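Local atomic coordinates of integral membrane indolylacetylinositol arabinosyltransferase EmbC (Mycolicibacterium smegmatis, PDB entry 7BVE), a protein that probably acts as a membrane-embedded arabinosyltransferase that polymerises arabinose into cell-wall arabinan. Residues D57-I61 / G982-V986; Y295-Y299 / P976-R980. All coordinates share one frame; numbering follows the deposited sequence.

Contact 1: residues D57-I61 / G982-V986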
loop_
_atom_site.group_PDB
_atom_site.type_symbol
_atom_site.label_atom_id
_atom_site.label_comp_id
_atom_site.label_asym_id
_atom_site.label_seq_id
_atom_site.Cartn_x
_atom_site.Cartn_y
_atom_site.Cartn_z
ATOM N N ASP A 57 37.741 19.403 -19.660
ATOM C CA ASP A 57 36.414 18.908 -19.319
ATOM C C ASP A 57 36.393 17.403 -19.541
ATOM O O ASP A 57 36.320 16.947 -20.682
ATOM C CB ASP A 57 35.359 19.608 -20.164
ATOM C CG ASP A 57 33.991 19.521 -19.565
ATOM O OD1 ASP A 57 33.850 18.885 -18.508
ATOM O OD2 ASP A 57 33.058 20.112 -20.139
ATOM N N ALA A 58 36.449 16.634 -18.455
ATOM C CA ALA A 58 36.546 15.176 -18.519
ATOM C C ALA A 58 35.618 14.548 -17.492
ATOM O O ALA A 58 36.048 14.155 -16.407
ATOM C CB ALA A 58 37.988 14.728 -18.288
ATOM N N PRO A 59 34.327 14.426 -17.808
ATOM C CA PRO A 59 33.365 13.950 -16.804
ATOM C C PRO A 59 33.401 12.436 -16.684
ATOM O O PRO A 59 33.052 11.724 -17.620
ATOM C CB PRO A 59 32.023 14.435 -17.350
ATOM C CG PRO A 59 32.352 15.427 -18.367
ATOM C CD PRO A 59 33.627 14.991 -18.965
ATOM N N LEU A 60 33.789 11.950 -15.516
ATOM C CA LEU A 60 33.933 10.526 -15.269
ATOM C C LEU A 60 32.575 9.897 -14.987
ATOM O O LEU A 60 31.731 10.509 -14.333
ATOM C CB LEU A 60 34.894 10.292 -14.106
ATOM C CG LEU A 60 36.392 10.156 -14.374
ATOM C CD1 LEU A 60 37.021 11.390 -14.902
ATOM C CD2 LEU A 60 37.078 9.799 -13.100
ATOM N N ILE A 61 32.366 8.674 -15.479
ATOM C CA ILE A 61 31.066 8.030 -15.317
ATOM C C ILE A 61 31.001 7.237 -14.013
ATOM O O ILE A 61 29.924 7.090 -13.428
ATOM C CB ILE A 61 30.738 7.165 -16.557
ATOM C CG1 ILE A 61 29.284 6.711 -16.555
ATOM C CG2 ILE A 61 31.616 5.955 -16.674
ATOM C CD1 ILE A 61 28.850 6.084 -17.835
ATOM N N GLY A 982 35.340 5.550 -19.608
ATOM C CA GLY A 982 34.983 6.129 -18.342
ATOM C C GLY A 982 34.622 7.591 -18.400
ATOM O O GLY A 982 34.036 8.097 -17.445
ATOM N N VAL A 983 34.938 8.277 -19.490
ATOM C CA VAL A 983 34.652 9.694 -19.674
ATOM C C VAL A 983 33.447 9.822 -20.592
ATOM O O VAL A 983 33.388 9.161 -21.631
ATOM C CB VAL A 983 35.882 10.409 -20.260
ATOM C CG1 VAL A 983 35.597 11.855 -20.520
ATOM C CG2 VAL A 983 37.053 10.273 -19.332
ATOM N N VAL A 984 32.484 10.658 -20.222
ATOM C CA VAL A 984 31.259 10.800 -20.989
ATOM C C VAL A 984 31.350 12.020 -21.897
ATOM O O VAL A 984 32.235 12.859 -21.767
ATOM C CB VAL A 984 30.008 10.890 -20.087
ATOM C CG1 VAL A 984 29.958 9.745 -19.130
ATOM C CG2 VAL A 984 29.954 12.191 -19.371
ATOM N N GLU A 985 30.421 12.112 -22.842
ATOM C CA GLU A 985 30.322 13.235 -23.762
ATOM C C GLU A 985 29.305 14.217 -23.204
ATOM O O GLU A 985 28.244 13.808 -22.728
ATOM C CB GLU A 985 29.903 12.765 -25.150
ATOM C CG GLU A 985 29.970 13.826 -26.205
ATOM C CD GLU A 985 29.482 13.333 -27.542
ATOM O OE1 GLU A 985 28.972 12.199 -27.603
ATOM O OE2 GLU A 985 29.627 14.066 -28.540
ATOM N N VAL A 986 29.626 15.503 -23.260
ATOM C CA VAL A 986 28.819 16.532 -22.616
ATOM C C VAL A 986 27.606 16.829 -23.487
ATOM O O VAL A 986 27.767 17.223 -24.650
ATOM C CB VAL A 986 29.651 17.796 -22.371
ATOM C CG1 VAL A 986 28.838 18.828 -21.647
ATOM C CG2 VAL A 986 30.898 17.456 -21.602
#
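A single antiparallel beta bridge joins the concanavalin-like N-terminal region to the C-terminal region, pairing Leu60 with Val983 (CA to CA 4.5 Å). Two backbone hydrogen bonds flank the pair: Val984 N donates to Pro59 O at 2.9 Å with an N-H...O angle of 162°, and Ile61 N donates to Gly982 O. The same two carbonyls receive CA-H...O contacts, Val983 CA to Pro59 O and Leu60 CA to Gly982 O, each 3.3 Å. The segments run 126° apart end to end, in keeping with a single bridge rather than a continued ladder, and side chains pack around it. Pro59 lies against three valines: its CB meets CG2 of Val984 at 3.7 Å, its CD meets CG1 of Val983, and its CG reaches CG2 of Val986 at 4.1 Å. Val984 spreads its methyls over two residues; with chi1 at -53° CG2 falls between its own N and carbonyl carbon and meets Pro59, while CG1 packs on CB of Ile61 at 3.7 Å, the two side chains crossing at about a right angle. Both segments are loops: 57-61 leads toward strand 67-71, and loop 982-986 toward strand 989-992. Leu1019 of helix 1016-1019 touches Asp57, Pro59 and Val986, so this short helix packs against both sides of the junction.

Contact 2: residues Y295-Y299 / P976-R980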
loop_
_atom_site.group_PDB
_atom_site.type_symbol
_atom_site.label_atom_id
_atom_site.label_comp_id
_atom_site.label_asym_id
_atom_site.label_seq_id
_atom_site.Cartn_x
_atom_site.Cartn_y
_atom_site.Cartn_z
ATOM N N TYR A 295 31.220 -2.112 -24.329
ATOM C CA TYR A 295 30.635 -3.080 -23.413
ATOM C C TYR A 295 29.202 -2.649 -23.150
ATOM O O TYR A 295 28.795 -1.543 -23.503
ATOM C CB TYR A 295 31.453 -3.195 -22.122
ATOM C CG TYR A 295 31.354 -2.041 -21.151
ATOM C CD1 TYR A 295 32.082 -0.882 -21.332
ATOM C CD2 TYR A 295 30.593 -2.153 -20.009
ATOM C CE1 TYR A 295 31.992 0.147 -20.440
ATOM C CE2 TYR A 295 30.511 -1.138 -19.114
ATOM C CZ TYR A 295 31.203 0.006 -19.330
ATOM O OH TYR A 295 31.105 1.011 -18.411
ATOM N N MET A 296 28.431 -3.535 -22.535
ATOM C CA MET A 296 27.001 -3.313 -22.337
ATOM C C MET A 296 26.783 -2.739 -20.944
ATOM O O MET A 296 26.486 -3.463 -19.999
ATOM C CB MET A 296 26.222 -4.609 -22.508
ATOM C CG MET A 296 24.729 -4.407 -22.607
ATOM S SD MET A 296 24.271 -3.841 -24.234
ATOM C CE MET A 296 22.952 -2.741 -23.813
ATOM N N ALA A 297 26.907 -1.427 -20.818
ATOM C CA ALA A 297 26.705 -0.751 -19.547
ATOM C C ALA A 297 25.230 -0.510 -19.295
ATOM O O ALA A 297 24.452 -0.296 -20.224
ATOM C CB ALA A 297 27.424 0.594 -19.512
ATOM N N ASN A 298 24.852 -0.537 -18.029
ATOM C CA ASN A 298 23.581 0.044 -17.636
ATOM C C ASN A 298 23.782 1.544 -17.550
ATOM O O ASN A 298 24.671 2.022 -16.840
ATOM C CB ASN A 298 23.102 -0.528 -16.311
ATOM C CG ASN A 298 21.662 -0.195 -16.023
ATOM O OD1 ASN A 298 21.028 0.559 -16.744
ATOM N ND2 ASN A 298 21.124 -0.795 -14.987
ATOM N N TYR A 299 22.953 2.284 -18.268
ATOM C CA TYR A 299 23.335 3.624 -18.676
ATOM C C TYR A 299 22.784 4.673 -17.727
ATOM O O TYR A 299 23.428 5.694 -17.481
ATOM C CB TYR A 299 22.849 3.832 -20.103
ATOM C CG TYR A 299 23.190 5.121 -20.774
ATOM C CD1 TYR A 299 24.486 5.404 -21.156
ATOM C CD2 TYR A 299 22.194 6.018 -21.114
ATOM C CE1 TYR A 299 24.786 6.571 -21.809
ATOM C CE2 TYR A 299 22.482 7.178 -21.764
ATOM C CZ TYR A 299 23.774 7.447 -22.112
ATOM O OH TYR A 299 24.060 8.611 -22.767
ATOM N N PRO A 976 21.526 9.858 -28.155
ATOM C CA PRO A 976 22.024 10.093 -26.801
ATOM C C PRO A 976 23.531 10.304 -26.799
ATOM O O PRO A 976 24.219 10.084 -27.792
ATOM C CB PRO A 976 21.638 8.811 -26.070
ATOM C CG PRO A 976 21.613 7.793 -27.119
ATOM C CD PRO A 976 21.132 8.455 -28.349
ATOM N N PHE A 977 24.041 10.738 -25.654
ATOM C CA PHE A 977 25.463 11.010 -25.553
ATOM C C PHE A 977 26.236 9.727 -25.251
ATOM O O PHE A 977 25.725 8.788 -24.641
ATOM C CB PHE A 977 25.733 12.095 -24.502
ATOM C CG PHE A 977 25.329 11.727 -23.105
ATOM C CD1 PHE A 977 24.049 11.964 -22.658
ATOM C CD2 PHE A 977 26.246 11.201 -22.221
ATOM C CE1 PHE A 977 23.681 11.640 -21.377
ATOM C CE2 PHE A 977 25.879 10.875 -20.944
ATOM C CZ PHE A 977 24.597 11.100 -20.524
ATOM N N ASP A 978 27.489 9.705 -25.688
ATOM C CA ASP A 978 28.345 8.535 -25.624
ATOM C C ASP A 978 29.197 8.536 -24.356
ATOM O O ASP A 978 29.194 9.479 -23.568
ATOM C CB ASP A 978 29.252 8.489 -26.851
ATOM C CG ASP A 978 28.520 8.121 -28.114
ATOM O OD1 ASP A 978 27.574 7.315 -28.050
ATOM O OD2 ASP A 978 28.893 8.648 -29.180
ATOM N N HIS A 979 29.941 7.447 -24.172
ATOM C CA HIS A 979 31.007 7.337 -23.188
ATOM C C HIS A 979 31.931 6.245 -23.691
ATOM O O HIS A 979 31.456 5.269 -24.264
ATOM C CB HIS A 979 30.467 7.013 -21.789
ATOM C CG HIS A 979 29.900 5.635 -21.644
ATOM N ND1 HIS A 979 30.638 4.578 -21.163
ATOM C CD2 HIS A 979 28.671 5.141 -21.916
ATOM C CE1 HIS A 979 29.886 3.495 -21.134
ATOM N NE2 HIS A 979 28.690 3.807 -21.593
ATOM N N ARG A 980 33.240 6.434 -23.566
ATOM C CA ARG A 980 34.114 5.399 -24.096
ATOM C C ARG A 980 35.045 4.787 -23.064
ATOM O O ARG A 980 35.006 3.570 -22.857
ATOM C CB ARG A 980 34.919 5.947 -25.267
ATOM C CG ARG A 980 35.558 4.888 -26.118
ATOM C CD ARG A 980 36.189 5.550 -27.305
ATOM N NE ARG A 980 36.825 4.609 -28.210
ATOM C CZ ARG A 980 37.464 4.977 -29.314
ATOM N NH1 ARG A 980 37.548 6.261 -29.627
ATOM N NH2 ARG A 980 38.023 4.067 -30.097
#
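Tyr299 and His979 carry this buried contact between a loop of the GT-C membrane region and one of the C-terminal region. The chi1 of Tyr299, -177°, sets its ring anti to the backbone N and sends the phenol across to segment 976-980. There the hydroxyl donates to Phe977 O at 2.5 Å, approaching from a direction tilted 24° from the carbonyl plane. The same oxygen sits over the centre of the Phe977 ring, 3.1 Å above its plane, so one residue offers the phenol both a carbonyl and an aromatic face. Phe977 can do this because its first torsion places the ring between its own N and carbonyl carbon. The two rings are oblique, their planes at 44°, with Tyr299 CZ 4.1 Å from Phe977 CZ.

His979 points its imidazole into the bend of 295-299. CD2 approaches the edge of the Tyr299 ring, 4.1 Å from CE1, while NE2 lies 4.0 Å from Ala297 CB. On the Tyr295 side, His979 CE1 is 3.9 Å from Tyr295 OH, a packing contact with the two rings steeply inclined; that hydroxyl hydrogen-bonds instead to Gly304 O.

Ethambutol touches Asn298 and lies about 9 Å from the Tyr299 side chain, which places the contact beside the drug pocket. Helix 281-293 borders it through Arg288 against Pro976 and Ala293 against His979, and the 295-299 loop runs on toward helix 314-320.

From the N terminus the chain passes 57-61, continues into the GT-C family region, reaches 295-299, and returns much later through 976-980 and, after one intervening residue, 982-986. Contact 1 therefore closes a loop of 920 intervening residues, and contact 2, closing one of 676, is nested within it. The two centres are 11 Å apart and the contacts touch: Glu985 N lies 3.0 Å from Asp978 O, probably a hydrogen bond, and Val984 CG1 packs on His979 CB at 3.8 Å. The C-terminal loop between strands 961-963 and 989-992 thus meets the GT-C region through 976-980 and the concanavalin-like region through 982-986, tying all three together.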